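Local coordinates for germination protein (Bacillus megaterium, PDB 6O59), which is the A subunit of the spore germinant receptor GerK3, here its N-terminal domain, and probably helps spores sense germinants, at residues 147-152 / 238-243; 172-177 / 204-209; 180-185 / 254-259; 196-201 / 250-255; 232-237 / 261-266. All blocks are in the same frame, centred on the assembly; numbering follows the deposited sequence.

All five contacts lie in or around the second of the chain's two five-stranded antiparallel sheets, built from residues 169-265. Contacts 3 and 5 are pairings inside the sheet, joined where Ile254 N meets Leu263 O at 2.8 Å. Contacts 2 and 4, centres about 12 Å apart, lay helix 195-206 on one face, where Leu205 touches Ile254. Contact 1 lies on the other side, where the loop before helix 153-163 meets helix 240-248 and the rings of Phe149 and Phe255 pack edge-to-face. Contacts 2 and 3 are the nearest pair, with centres about 8 Å apart, and share the salt bridge between Lys175 and Asp183. Contacts 1 and 2 stay about 11 Å apart at nearest atoms.

Contact 1: 147-152 / 238-243; sequences GAFTES and ERPDVV
Phe149 reaches out of the loop that precedes helix 153-163 and lays its ring against the first turn of helix 240-248. Pro240 covers one face: its CG stands 4.0 Å from the centroid of the Phe149 ring and 18° off the normal, a CH-pi contact displaced toward the rim. Val243 approaches the ring's edge instead, with its CG2 3.6 Å from Phe149 CE2. The ring's place is set by the backbone beneath it, where Phe149 N donates a nearly straight bond to Glu238 O (3.0 Å, 162°), entering in the plane of that carbonyl. The same oxygen also takes a CA-H...O contact from Ala148 CA at 3.3 Å. This joins a loop to the start of a helix: Arg239 is the N-cap, Pro240 opens the first turn, and the gripped carbonyl belongs to the residue just before the cap. Within the same turn Arg239 NH2 forms a salt bridge with Asp241 OD2 at 2.9 Å, while Val242 CG2 sits over the centre of the guanidinium. Further out, Thr237 OG1 bonds to Arg239 N, and Asn156 OD1 holds Thr150 N.

Contact 2: 172-177 / 204-209; sequences ESMKIG and RLKNID
Three kinds of interaction hold the last residues of strand 169-176 against the end of helix 195-206 and the turn that follows it. The apolar part centres on Ile176. Its CD1 lies 3.7 Å from Ile208 CG2, the two side chains running side by side in the same direction, and the same Ile176 CD1 meets Leu205 CD2 more loosely at 4.4 Å. The other branch, Ile176 CG2, rests on the backbone oxygen of Leu205. Met174, bent at chi3 (-73°), brings its methyl group across Lys206 obliquely, with Met174 CE 4.0 Å from Lys206 CD. The one direct hydrogen bond comes from a lysine amine: the Lys206 chain leaves the helix with CG anti to the backbone N, then bends at chi2 and chi3 so that NZ doubles back and donates to Lys175 O at 2.8 Å. The amine approaches from above the carbonyl plane, 39° out of it. Lys175 starts away from the helix at its CB, and its amine forms a salt bridge with Asp183. The third kind is water-mediated: one water accepts from Gly177 N at 2.9 Å and donates to Lys206 O and to Ile208 O, so that three backbone groups share a single bridge. Ile176 and Met174 also touch Val184 of the next strand; Ile210 of helix 210-215 packs on Ile176 as well, and Ile213 on Ile208. Such an array is that of a beta-hairpin, strands 169-176 and 182-189, whose following helix folds back over one face of the sheet.

Contact 3: 180-185 / 254-259; sequences TKTDVT and IFVDGT
Strands 182-185 and 254-256 run antiparallel, their axes 4.8 Å apart at closest approach and at 154° to each other. Thr185 and Phe255 form a hydrogen-bonded pair: Thr185 N gives to Phe255 O at 2.9 Å, and Phe255 N returns a bond to Thr185 O at 2.8 Å, each donor lying in the plane of the carbonyl. Val184 and Val256 make the adjoining non-hydrogen-bonded pair, and Asp257 N extends the pairing to Asp183 O at 3.0 Å, almost along the C=O axis. Beyond this the second segment leaves the sheet in a type II turn from Val256 to Thr259, with Gly258 supplying the positive phi; Val256 O receives both the N and the OG1 of Thr259. On the face that carries the valines, Val184 CG2 lies beside Val256 CG2 at 3.8 Å, while Val184 CG1 meets Ile254 CG2, also at 3.8 Å. Thr182 turns its methyl, CG2, to Val256 CG1 at 3.7 Å. Where the pairing ends, the carboxylates of Asp183 and Asp257 come near without touching, a like-charge proximity that the salt bridge from Lys175 to Asp183 probably eases. Met174 and Ile176 of strand 169-176 pack on Val184, whereas on the opposite face Asn156 and Leu157 of helix 153-163 lie against Phe255, and Ile153 and Leu157 against Thr185.

Contact 4: 196-201 / 250-255; sequences KVVKEI and GRIAIF
Ile252 has the largest surface buried by the contact and packs against helix 195-206, with nearly everything here arranged about its terminal methyl. CD1 of Ile252 lies 3.9 Å from Val197 CG1, 3.9 Å from Val198 CG2 and 3.7 Å from Ile201 CD1, so residues from successive turns of the helix converge on one carbon. Chi1 (-70°) sets CG1 anti to the carbonyl carbon and chi2 (89°) then swings CD1 to the helix; Ile252 CG2, anti to the backbone N, meets Ile201 CG2 at 4.0 Å. Ile201, the main partner, meets Ile252 tip to tip, whereas the two valines cross it obliquely. The CG2 branch of Ile201 also reaches the next inward-facing residue of the strand, at 4.5 Å from Ile254 CD1. Val198 uses only CG2, the branch beside its backbone N, and extends the packing to Ile252 CG1. No hydrogen bond joins the segments; the interface is wholly apolar, and four of its five touching residues are buried. Just ahead of the strand, Gly250 closes the preceding helix in a Schellman motif, its positive phi letting the chain turn into the sheet. Ala253 and Phe255 alternate to the other face, toward helices 240-248 and 153-163. The axes of segments 196-201 and 252-255 come within 10.5 Å at 25° to each other, consistent with a three-layer alpha-beta-alpha arrangement.

Contact 5: 232-237 / 261-266; sequences PTIYNT and FGLIAP
Ile234 and Leu263 meet at the apolar centre of this strand pair, their CD1 atoms 3.8 Å apart as the chains cross obliquely. Ile234 holds CG1 in the crowded position between backbone N and carbonyl carbon (chi1 59°), which leaves CG2 to lie 4.0 Å from Ala265 CB. Pro232 CG approaches the same Ala265 CB at 4.1 Å. On the other face Tyr235 and Ile264 lie side by side, Ile264 CB coming to the edge of the tyrosine ring, 4.1 Å from Tyr235 CD2. Nearer the end of the pair, Asn236 places CB over the Phe261 ring, 4.2 Å from its centroid and 28° off the normal, a CH-pi contact, and the same CB touches Leu263 CD2. Outward from these lie the backbone bonds. Tyr235 and Ile264 exchange N-H groups and carbonyls, Ile264 N reaching Tyr235 O at 2.8 Å and almost straight (175°). Thr237 and Gly262 form the second such pair, with Gly262 N at 2.8 Å from Thr237 O. Strand 235-237 thus closes one margin of an antiparallel sheet, beside strand 262-265 of the hairpin 252-256/262-265, which the chain reaches after helix 240-248.

Contact 1: 147-152 / 238-243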
# COMPACT_ATOMS: atom_id res chain seq x y z
N GLY A 147 -19.12 1.41 8.25
CA GLY A 147 -17.85 1.31 7.52
C GLY A 147 -16.68 1.44 8.48
O GLY A 147 -15.79 2.28 8.30
N ALA A 148 -16.71 0.61 9.53
CA ALA A 148 -15.73 0.56 10.60
C ALA A 148 -14.68 -0.50 10.31
O ALA A 148 -14.89 -1.39 9.48
CB ALA A 148 -16.42 0.26 11.93
N PHE A 149 -13.55 -0.42 11.03
CA PHE A 149 -12.48 -1.38 10.93
C PHE A 149 -12.96 -2.78 11.34
O PHE A 149 -13.90 -2.92 12.12
CB PHE A 149 -11.32 -0.95 11.81
CG PHE A 149 -10.54 0.23 11.28
CD1 PHE A 149 -9.93 0.17 10.03
CD2 PHE A 149 -10.32 1.36 12.07
CE1 PHE A 149 -9.15 1.24 9.56
CE2 PHE A 149 -9.55 2.42 11.60
CZ PHE A 149 -8.97 2.36 10.34
N THR A 150 -12.32 -3.81 10.78
CA THR A 150 -12.60 -5.23 11.03
C THR A 150 -11.41 -5.88 11.78
O THR A 150 -10.45 -5.19 12.15
CB THR A 150 -12.86 -5.95 9.68
OG1 THR A 150 -11.68 -5.89 8.87
CG2 THR A 150 -14.02 -5.36 8.92
N GLU A 151 -11.47 -7.21 11.95
CA GLU A 151 -10.44 -8.01 12.61
C GLU A 151 -9.24 -8.27 11.67
O GLU A 151 -8.18 -8.72 12.15
CB GLU A 151 -11.02 -9.34 13.11
CG GLU A 151 -12.36 -9.23 13.83
CD GLU A 151 -12.42 -9.85 15.22
OE1 GLU A 151 -12.92 -9.16 16.15
OE2 GLU A 151 -11.98 -11.01 15.39
N SER A 152 -9.39 -7.96 10.36
CA SER A 152 -8.37 -8.16 9.33
C SER A 152 -7.51 -6.92 9.09
O SER A 152 -8.05 -5.89 8.70
CB SER A 152 -9.04 -8.57 8.01
OG SER A 152 -8.10 -8.70 6.96
N GLU A 238 -12.37 2.99 15.80
CA GLU A 238 -12.89 2.07 14.79
C GLU A 238 -13.21 2.81 13.48
O GLU A 238 -13.63 2.17 12.52
CB GLU A 238 -14.12 1.32 15.30
CG GLU A 238 -15.33 2.20 15.60
CD GLU A 238 -16.53 1.46 16.17
OE1 GLU A 238 -16.34 0.45 16.88
OE2 GLU A 238 -17.67 1.92 15.90
N ARG A 239 -12.95 4.13 13.43
CA ARG A 239 -13.25 5.02 12.31
C ARG A 239 -12.03 5.31 11.42
O ARG A 239 -11.12 6.02 11.85
CB ARG A 239 -13.83 6.34 12.86
CG ARG A 239 -15.29 6.28 13.33
CD ARG A 239 -15.74 7.57 14.01
NE ARG A 239 -15.81 8.72 13.10
CZ ARG A 239 -15.94 9.99 13.48
NH1 ARG A 239 -16.01 10.30 14.77
NH2 ARG A 239 -16.00 10.96 12.58
N PRO A 240 -12.00 4.85 10.15
CA PRO A 240 -10.83 5.14 9.27
C PRO A 240 -10.56 6.64 9.03
O PRO A 240 -9.40 7.02 8.87
CB PRO A 240 -11.15 4.41 7.96
CG PRO A 240 -12.14 3.33 8.36
CD PRO A 240 -12.97 3.97 9.45
N ASP A 241 -11.62 7.50 9.03
CA ASP A 241 -11.45 8.95 8.84
C ASP A 241 -10.68 9.58 10.01
O ASP A 241 -9.86 10.47 9.77
CB ASP A 241 -12.79 9.67 8.64
CG ASP A 241 -13.84 9.34 9.67
OD1 ASP A 241 -14.29 8.17 9.71
OD2 ASP A 241 -14.24 10.26 10.41
N VAL A 242 -10.89 9.09 11.25
CA VAL A 242 -10.18 9.56 12.45
C VAL A 242 -8.69 9.17 12.34
O VAL A 242 -7.83 10.00 12.67
CB VAL A 242 -10.85 9.05 13.76
CG1 VAL A 242 -10.06 9.46 15.00
CG2 VAL A 242 -12.29 9.58 13.85
N VAL A 243 -8.40 7.96 11.81
CA VAL A 243 -7.02 7.49 11.58
C VAL A 243 -6.38 8.40 10.53
O VAL A 243 -5.30 8.94 10.75
CB VAL A 243 -6.98 5.99 11.17
CG1 VAL A 243 -5.66 5.62 10.50
CG2 VAL A 243 -7.23 5.10 12.39

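Contact 2: 172-177 / 204-209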
# COMPACT_ATOMS: atom_id res chain seq x y z
N GLU A 172 4.68 -0.40 7.41
CA GLU A 172 5.76 -1.22 7.94
C GLU A 172 5.15 -2.38 8.71
O GLU A 172 4.48 -2.16 9.72
CB GLU A 172 6.67 -0.35 8.84
CG GLU A 172 8.04 -0.93 9.08
CD GLU A 172 8.84 -0.20 10.14
OE1 GLU A 172 8.81 1.06 10.17
OE2 GLU A 172 9.52 -0.88 10.95
N SER A 173 5.32 -3.59 8.19
CA SER A 173 4.82 -4.81 8.82
C SER A 173 5.86 -5.38 9.75
O SER A 173 7.05 -5.35 9.45
CB SER A 173 4.42 -5.83 7.77
OG SER A 173 3.24 -5.38 7.14
N MET A 174 5.42 -5.86 10.92
CA MET A 174 6.33 -6.44 11.91
C MET A 174 5.59 -7.48 12.77
O MET A 174 4.37 -7.60 12.70
CB MET A 174 7.05 -5.36 12.77
CG MET A 174 6.13 -4.48 13.59
SD MET A 174 6.87 -2.87 13.97
CE MET A 174 8.14 -3.34 15.23
N LYS A 175 6.37 -8.27 13.53
CA LYS A 175 5.89 -9.32 14.42
C LYS A 175 6.31 -8.94 15.82
O LYS A 175 7.49 -8.99 16.15
CB LYS A 175 6.42 -10.70 14.00
CG LYS A 175 5.63 -11.29 12.84
CD LYS A 175 6.18 -12.62 12.37
CE LYS A 175 5.71 -13.00 10.97
NZ LYS A 175 4.32 -13.53 10.93
N ILE A 176 5.35 -8.48 16.61
CA ILE A 176 5.59 -8.07 17.99
C ILE A 176 4.91 -9.07 18.91
O ILE A 176 3.98 -9.75 18.49
CB ILE A 176 5.12 -6.61 18.25
CG1 ILE A 176 3.59 -6.47 18.11
CG2 ILE A 176 5.86 -5.63 17.34
CD1 ILE A 176 2.97 -5.47 18.98
N GLY A 177 5.38 -9.17 20.14
CA GLY A 177 4.80 -10.07 21.12
C GLY A 177 5.81 -10.53 22.14
O GLY A 177 6.98 -10.78 21.80
N ARG A 204 9.75 1.07 20.72
CA ARG A 204 8.88 0.66 21.82
C ARG A 204 8.01 -0.53 21.44
O ARG A 204 7.84 -1.44 22.25
CB ARG A 204 7.98 1.82 22.30
CG ARG A 204 8.71 2.96 22.99
CD ARG A 204 9.47 2.55 24.24
NE ARG A 204 9.64 3.65 25.19
CZ ARG A 204 10.57 4.60 25.08
NH1 ARG A 204 11.40 4.62 24.04
NH2 ARG A 204 10.66 5.55 26.01
N LEU A 205 7.45 -0.50 20.22
CA LEU A 205 6.57 -1.55 19.69
C LEU A 205 7.25 -2.90 19.66
O LEU A 205 6.68 -3.88 20.13
CB LEU A 205 6.10 -1.18 18.28
CG LEU A 205 4.78 -0.46 18.17
CD1 LEU A 205 4.35 -0.40 16.74
CD2 LEU A 205 3.70 -1.16 18.97
N LYS A 206 8.49 -2.93 19.15
CA LYS A 206 9.30 -4.13 19.03
C LYS A 206 9.40 -4.91 20.36
O LYS A 206 9.43 -6.15 20.34
CB LYS A 206 10.70 -3.75 18.51
CG LYS A 206 11.58 -4.92 18.04
CD LYS A 206 11.07 -5.61 16.75
CE LYS A 206 10.52 -7.00 17.01
NZ LYS A 206 9.85 -7.56 15.81
N ASN A 207 9.40 -4.19 21.50
CA ASN A 207 9.52 -4.80 22.83
C ASN A 207 8.25 -4.63 23.70
O ASN A 207 8.30 -4.94 24.90
CB ASN A 207 10.74 -4.21 23.57
CG ASN A 207 11.99 -4.14 22.74
OD1 ASN A 207 12.37 -3.08 22.22
ND2 ASN A 207 12.67 -5.28 22.58
N ILE A 208 7.14 -4.16 23.12
CA ILE A 208 5.88 -3.94 23.86
C ILE A 208 5.19 -5.28 24.17
O ILE A 208 5.30 -6.25 23.40
CB ILE A 208 4.92 -2.96 23.10
CG1 ILE A 208 3.96 -2.24 24.08
CG2 ILE A 208 4.14 -3.64 21.95
CD1 ILE A 208 3.10 -1.07 23.47
N ASP A 209 4.47 -5.32 25.31
CA ASP A 209 3.61 -6.43 25.69
C ASP A 209 2.21 -5.97 25.32
O ASP A 209 1.46 -5.45 26.15
CB ASP A 209 3.76 -6.82 27.17
CG ASP A 209 3.00 -8.06 27.61
OD1 ASP A 209 2.22 -8.61 26.79
OD2 ASP A 209 3.17 -8.47 28.78
O HOH W 1 7.20 -7.33 21.35

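Contact 3: 180-185 / 254-259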
# COMPACT_ATOMS: atom_id res chain seq x y z
N THR A 180 4.31 -15.08 22.48
CA THR A 180 4.08 -15.49 21.10
C THR A 180 4.02 -14.26 20.21
O THR A 180 3.62 -13.20 20.70
CB THR A 180 2.78 -16.29 20.99
OG1 THR A 180 1.68 -15.48 21.40
CG2 THR A 180 2.82 -17.58 21.76
N LYS A 181 4.34 -14.40 18.91
CA LYS A 181 4.31 -13.26 17.98
C LYS A 181 2.92 -13.02 17.37
O LYS A 181 2.21 -13.94 16.99
CB LYS A 181 5.37 -13.41 16.86
CG LYS A 181 6.82 -13.30 17.34
CD LYS A 181 7.20 -11.91 17.90
CE LYS A 181 8.58 -11.86 18.52
NZ LYS A 181 8.58 -12.23 19.97
N THR A 182 2.59 -11.74 17.26
CA THR A 182 1.37 -11.18 16.66
C THR A 182 1.79 -10.27 15.51
O THR A 182 2.71 -9.46 15.66
CB THR A 182 0.52 -10.41 17.72
OG1 THR A 182 0.19 -11.29 18.81
CG2 THR A 182 -0.75 -9.84 17.14
N ASP A 183 1.10 -10.40 14.37
CA ASP A 183 1.35 -9.58 13.20
C ASP A 183 0.75 -8.21 13.41
O ASP A 183 -0.37 -8.07 13.92
CB ASP A 183 0.82 -10.24 11.92
CG ASP A 183 1.64 -11.44 11.53
OD1 ASP A 183 2.74 -11.24 10.99
OD2 ASP A 183 1.20 -12.57 11.79
N VAL A 184 1.53 -7.19 13.06
CA VAL A 184 1.21 -5.79 13.24
C VAL A 184 1.66 -5.00 12.01
O VAL A 184 2.74 -5.28 11.48
CB VAL A 184 1.91 -5.30 14.55
CG1 VAL A 184 2.30 -3.83 14.50
CG2 VAL A 184 1.04 -5.59 15.76
N THR A 185 0.86 -4.00 11.58
CA THR A 185 1.26 -3.07 10.52
C THR A 185 1.20 -1.64 11.09
O THR A 185 0.18 -1.21 11.64
CB THR A 185 0.48 -3.27 9.21
OG1 THR A 185 0.86 -4.53 8.65
CG2 THR A 185 0.78 -2.18 8.18
N ILE A 254 -1.33 2.13 14.18
CA ILE A 254 -0.93 0.73 14.37
C ILE A 254 -2.16 -0.15 14.23
O ILE A 254 -3.17 0.10 14.89
CB ILE A 254 -0.21 0.49 15.72
CG1 ILE A 254 1.04 1.39 15.87
CG2 ILE A 254 0.14 -0.99 15.92
CD1 ILE A 254 1.19 1.97 17.26
N PHE A 255 -2.05 -1.18 13.39
CA PHE A 255 -3.08 -2.19 13.20
C PHE A 255 -2.56 -3.53 13.68
O PHE A 255 -1.57 -4.04 13.14
CB PHE A 255 -3.54 -2.27 11.73
CG PHE A 255 -4.28 -1.03 11.31
CD1 PHE A 255 -5.61 -0.85 11.65
CD2 PHE A 255 -3.63 -0.02 10.60
CE1 PHE A 255 -6.28 0.30 11.29
CE2 PHE A 255 -4.32 1.13 10.21
CZ PHE A 255 -5.64 1.27 10.55
N VAL A 256 -3.21 -4.07 14.72
CA VAL A 256 -2.88 -5.36 15.32
C VAL A 256 -3.86 -6.42 14.79
O VAL A 256 -5.07 -6.17 14.71
CB VAL A 256 -2.90 -5.27 16.86
CG1 VAL A 256 -2.39 -6.56 17.50
CG2 VAL A 256 -2.08 -4.08 17.34
N ASP A 257 -3.34 -7.60 14.41
CA ASP A 257 -4.11 -8.73 13.91
C ASP A 257 -5.15 -9.18 14.94
O ASP A 257 -4.81 -9.44 16.11
CB ASP A 257 -3.17 -9.89 13.54
CG ASP A 257 -3.81 -11.04 12.78
OD1 ASP A 257 -4.82 -10.82 12.10
OD2 ASP A 257 -3.27 -12.16 12.85
N GLY A 258 -6.41 -9.18 14.52
CA GLY A 258 -7.54 -9.58 15.35
C GLY A 258 -8.23 -8.46 16.11
O GLY A 258 -9.31 -8.69 16.68
N THR A 259 -7.64 -7.23 16.16
CA THR A 259 -8.27 -6.12 16.88
C THR A 259 -9.07 -5.26 15.90
O THR A 259 -8.50 -4.76 14.92
CB THR A 259 -7.28 -5.32 17.73
OG1 THR A 259 -6.55 -4.42 16.91
CG2 THR A 259 -6.35 -6.19 18.54

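Contact 4: 196-201 / 250-255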
# COMPACT_ATOMS: atom_id res chain seq x y z
N LYS A 196 12.14 11.31 14.49
CA LYS A 196 12.53 10.95 15.85
C LYS A 196 11.34 10.30 16.61
O LYS A 196 11.55 9.36 17.38
CB LYS A 196 13.10 12.16 16.61
CG LYS A 196 14.30 12.80 15.90
CD LYS A 196 15.04 13.85 16.73
CE LYS A 196 14.63 15.27 16.40
NZ LYS A 196 15.52 16.26 17.06
N VAL A 197 10.10 10.75 16.33
CA VAL A 197 8.87 10.21 16.93
C VAL A 197 8.59 8.81 16.35
O VAL A 197 8.23 7.89 17.10
CB VAL A 197 7.67 11.18 16.75
CG1 VAL A 197 6.36 10.56 17.21
CG2 VAL A 197 7.90 12.50 17.46
N VAL A 198 8.79 8.64 15.02
CA VAL A 198 8.57 7.37 14.33
C VAL A 198 9.57 6.32 14.87
O VAL A 198 9.14 5.24 15.28
CB VAL A 198 8.63 7.51 12.79
CG1 VAL A 198 8.59 6.14 12.10
CG2 VAL A 198 7.48 8.38 12.27
N LYS A 199 10.87 6.67 14.90
CA LYS A 199 11.95 5.80 15.40
C LYS A 199 11.67 5.32 16.83
O LYS A 199 11.87 4.15 17.12
CB LYS A 199 13.35 6.49 15.34
CG LYS A 199 13.83 7.08 14.00
CD LYS A 199 13.73 6.17 12.75
CE LYS A 199 12.64 6.61 11.78
NZ LYS A 199 12.75 5.89 10.49
N GLU A 200 11.19 6.23 17.70
CA GLU A 200 10.89 5.93 19.10
C GLU A 200 9.68 5.03 19.26
O GLU A 200 9.72 4.11 20.08
CB GLU A 200 10.71 7.20 19.93
CG GLU A 200 12.03 7.82 20.39
CD GLU A 200 13.08 6.90 20.98
OE1 GLU A 200 12.73 6.08 21.87
OE2 GLU A 200 14.25 6.99 20.55
N ILE A 201 8.60 5.27 18.50
CA ILE A 201 7.39 4.46 18.59
C ILE A 201 7.68 3.02 18.08
O ILE A 201 7.26 2.05 18.72
CB ILE A 201 6.21 5.15 17.87
CG1 ILE A 201 5.73 6.37 18.72
CG2 ILE A 201 5.07 4.15 17.59
CD1 ILE A 201 4.75 7.28 18.10
N GLY A 250 0.75 14.06 11.61
CA GLY A 250 2.10 13.59 11.92
C GLY A 250 2.15 12.44 12.91
O GLY A 250 3.23 12.08 13.40
N ARG A 251 0.98 11.83 13.22
CA ARG A 251 0.87 10.71 14.14
C ARG A 251 1.07 9.39 13.40
O ARG A 251 1.13 9.38 12.16
CB ARG A 251 -0.47 10.72 14.89
CG ARG A 251 -0.77 12.05 15.55
CD ARG A 251 -1.45 11.89 16.89
NE ARG A 251 -2.24 13.08 17.16
CZ ARG A 251 -3.01 13.26 18.22
NH1 ARG A 251 -3.72 14.37 18.35
NH2 ARG A 251 -3.11 12.31 19.13
N ILE A 252 1.20 8.30 14.17
CA ILE A 252 1.46 6.94 13.73
C ILE A 252 0.22 6.06 14.01
O ILE A 252 -0.31 6.09 15.12
CB ILE A 252 2.76 6.40 14.43
CG1 ILE A 252 4.02 7.10 13.91
CG2 ILE A 252 2.91 4.86 14.29
CD1 ILE A 252 4.42 8.36 14.62
N ALA A 253 -0.21 5.29 13.00
CA ALA A 253 -1.35 4.36 13.14
C ALA A 253 -0.84 2.90 13.21
O ALA A 253 0.02 2.51 12.44
CB ALA A 253 -2.33 4.54 11.99
N ILE A 254 -1.33 2.13 14.18
CA ILE A 254 -0.93 0.73 14.37
C ILE A 254 -2.16 -0.15 14.23
O ILE A 254 -3.17 0.10 14.89
CB ILE A 254 -0.21 0.49 15.72
CG1 ILE A 254 1.04 1.39 15.87
CG2 ILE A 254 0.14 -0.99 15.92
CD1 ILE A 254 1.19 1.97 17.26
N PHE A 255 -2.05 -1.18 13.39
CA PHE A 255 -3.08 -2.19 13.20
C PHE A 255 -2.56 -3.53 13.68
O PHE A 255 -1.57 -4.04 13.14
CB PHE A 255 -3.54 -2.27 11.73
CG PHE A 255 -4.28 -1.03 11.31
CD1 PHE A 255 -5.61 -0.85 11.65
CD2 PHE A 255 -3.63 -0.02 10.60
CE1 PHE A 255 -6.28 0.30 11.29
CE2 PHE A 255 -4.32 1.13 10.21
CZ PHE A 255 -5.64 1.27 10.55

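Contact 5: 232-237 / 261-266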
# COMPACT_ATOMS: atom_id res chain seq x y z
N PRO A 232 4.57 4.95 24.01
CA PRO A 232 3.60 6.03 23.81
C PRO A 232 2.19 5.62 24.24
O PRO A 232 1.81 4.45 24.10
CB PRO A 232 3.67 6.26 22.29
CG PRO A 232 4.02 4.88 21.71
CD PRO A 232 4.56 4.02 22.85
N THR A 233 1.40 6.58 24.75
CA THR A 233 -0.00 6.34 25.08
C THR A 233 -0.71 6.11 23.77
O THR A 233 -0.32 6.71 22.76
CB THR A 233 -0.60 7.51 25.85
OG1 THR A 233 -0.46 8.72 25.09
CG2 THR A 233 0.00 7.64 27.21
N ILE A 234 -1.70 5.22 23.75
CA ILE A 234 -2.37 4.91 22.49
C ILE A 234 -3.87 5.23 22.58
O ILE A 234 -4.48 5.15 23.67
CB ILE A 234 -2.12 3.45 21.98
CG1 ILE A 234 -2.58 2.40 23.01
CG2 ILE A 234 -0.65 3.24 21.59
CD1 ILE A 234 -2.62 0.93 22.52
N TYR A 235 -4.46 5.60 21.43
CA TYR A 235 -5.87 5.89 21.30
C TYR A 235 -6.49 4.92 20.29
O TYR A 235 -6.02 4.82 19.16
CB TYR A 235 -6.06 7.36 20.89
CG TYR A 235 -7.45 7.70 20.42
CD1 TYR A 235 -8.52 7.77 21.31
CD2 TYR A 235 -7.71 7.96 19.07
CE1 TYR A 235 -9.81 8.06 20.87
CE2 TYR A 235 -8.99 8.27 18.63
CZ TYR A 235 -10.03 8.33 19.53
OH TYR A 235 -11.29 8.63 19.09
N ASN A 236 -7.53 4.18 20.70
CA ASN A 236 -8.22 3.22 19.84
C ASN A 236 -9.43 3.87 19.12
O ASN A 236 -10.27 4.51 19.75
CB ASN A 236 -8.68 2.01 20.65
CG ASN A 236 -9.71 2.30 21.72
OD1 ASN A 236 -9.55 3.18 22.57
ND2 ASN A 236 -10.79 1.55 21.73
N THR A 237 -9.52 3.67 17.81
CA THR A 237 -10.63 4.19 17.00
C THR A 237 -11.06 3.16 15.98
O THR A 237 -10.21 2.53 15.33
CB THR A 237 -10.28 5.55 16.34
OG1 THR A 237 -11.33 5.94 15.48
CG2 THR A 237 -8.98 5.51 15.54
N PHE A 261 -9.91 -2.23 15.41
CA PHE A 261 -9.66 -0.79 15.52
C PHE A 261 -8.21 -0.41 15.22
O PHE A 261 -7.30 -1.25 15.25
CB PHE A 261 -10.06 -0.23 16.90
CG PHE A 261 -9.71 -1.09 18.08
CD1 PHE A 261 -8.42 -1.12 18.58
CD2 PHE A 261 -10.69 -1.83 18.74
CE1 PHE A 261 -8.09 -1.93 19.68
CE2 PHE A 261 -10.36 -2.63 19.83
CZ PHE A 261 -9.07 -2.67 20.30
N GLY A 262 -8.02 0.86 14.89
CA GLY A 262 -6.71 1.45 14.64
C GLY A 262 -6.20 2.02 15.94
O GLY A 262 -7.00 2.47 16.77
N LEU A 263 -4.89 1.96 16.16
CA LEU A 263 -4.30 2.51 17.38
C LEU A 263 -3.45 3.71 17.01
O LEU A 263 -2.50 3.58 16.23
CB LEU A 263 -3.49 1.45 18.16
CG LEU A 263 -4.28 0.23 18.63
CD1 LEU A 263 -3.37 -0.82 19.20
CD2 LEU A 263 -5.36 0.61 19.64
N ILE A 264 -3.84 4.90 17.48
CA ILE A 264 -3.17 6.17 17.20
C ILE A 264 -2.15 6.42 18.28
O ILE A 264 -2.46 6.29 19.47
CB ILE A 264 -4.20 7.33 17.09
CG1 ILE A 264 -5.22 7.10 15.93
CG2 ILE A 264 -3.53 8.72 17.03
CD1 ILE A 264 -4.65 7.00 14.53
N ALA A 265 -0.91 6.74 17.87
CA ALA A 265 0.17 7.02 18.81
C ALA A 265 1.01 8.24 18.37
O ALA A 265 1.35 8.37 17.19
CB ALA A 265 1.05 5.79 18.99
N PRO A 266 1.38 9.14 19.30
CA PRO A 266 1.01 9.19 20.73
C PRO A 266 -0.41 9.76 20.84
O PRO A 266 -0.82 10.55 19.99
CB PRO A 266 2.10 10.10 21.34
CG PRO A 266 3.04 10.48 20.21
CD PRO A 266 2.23 10.30 18.96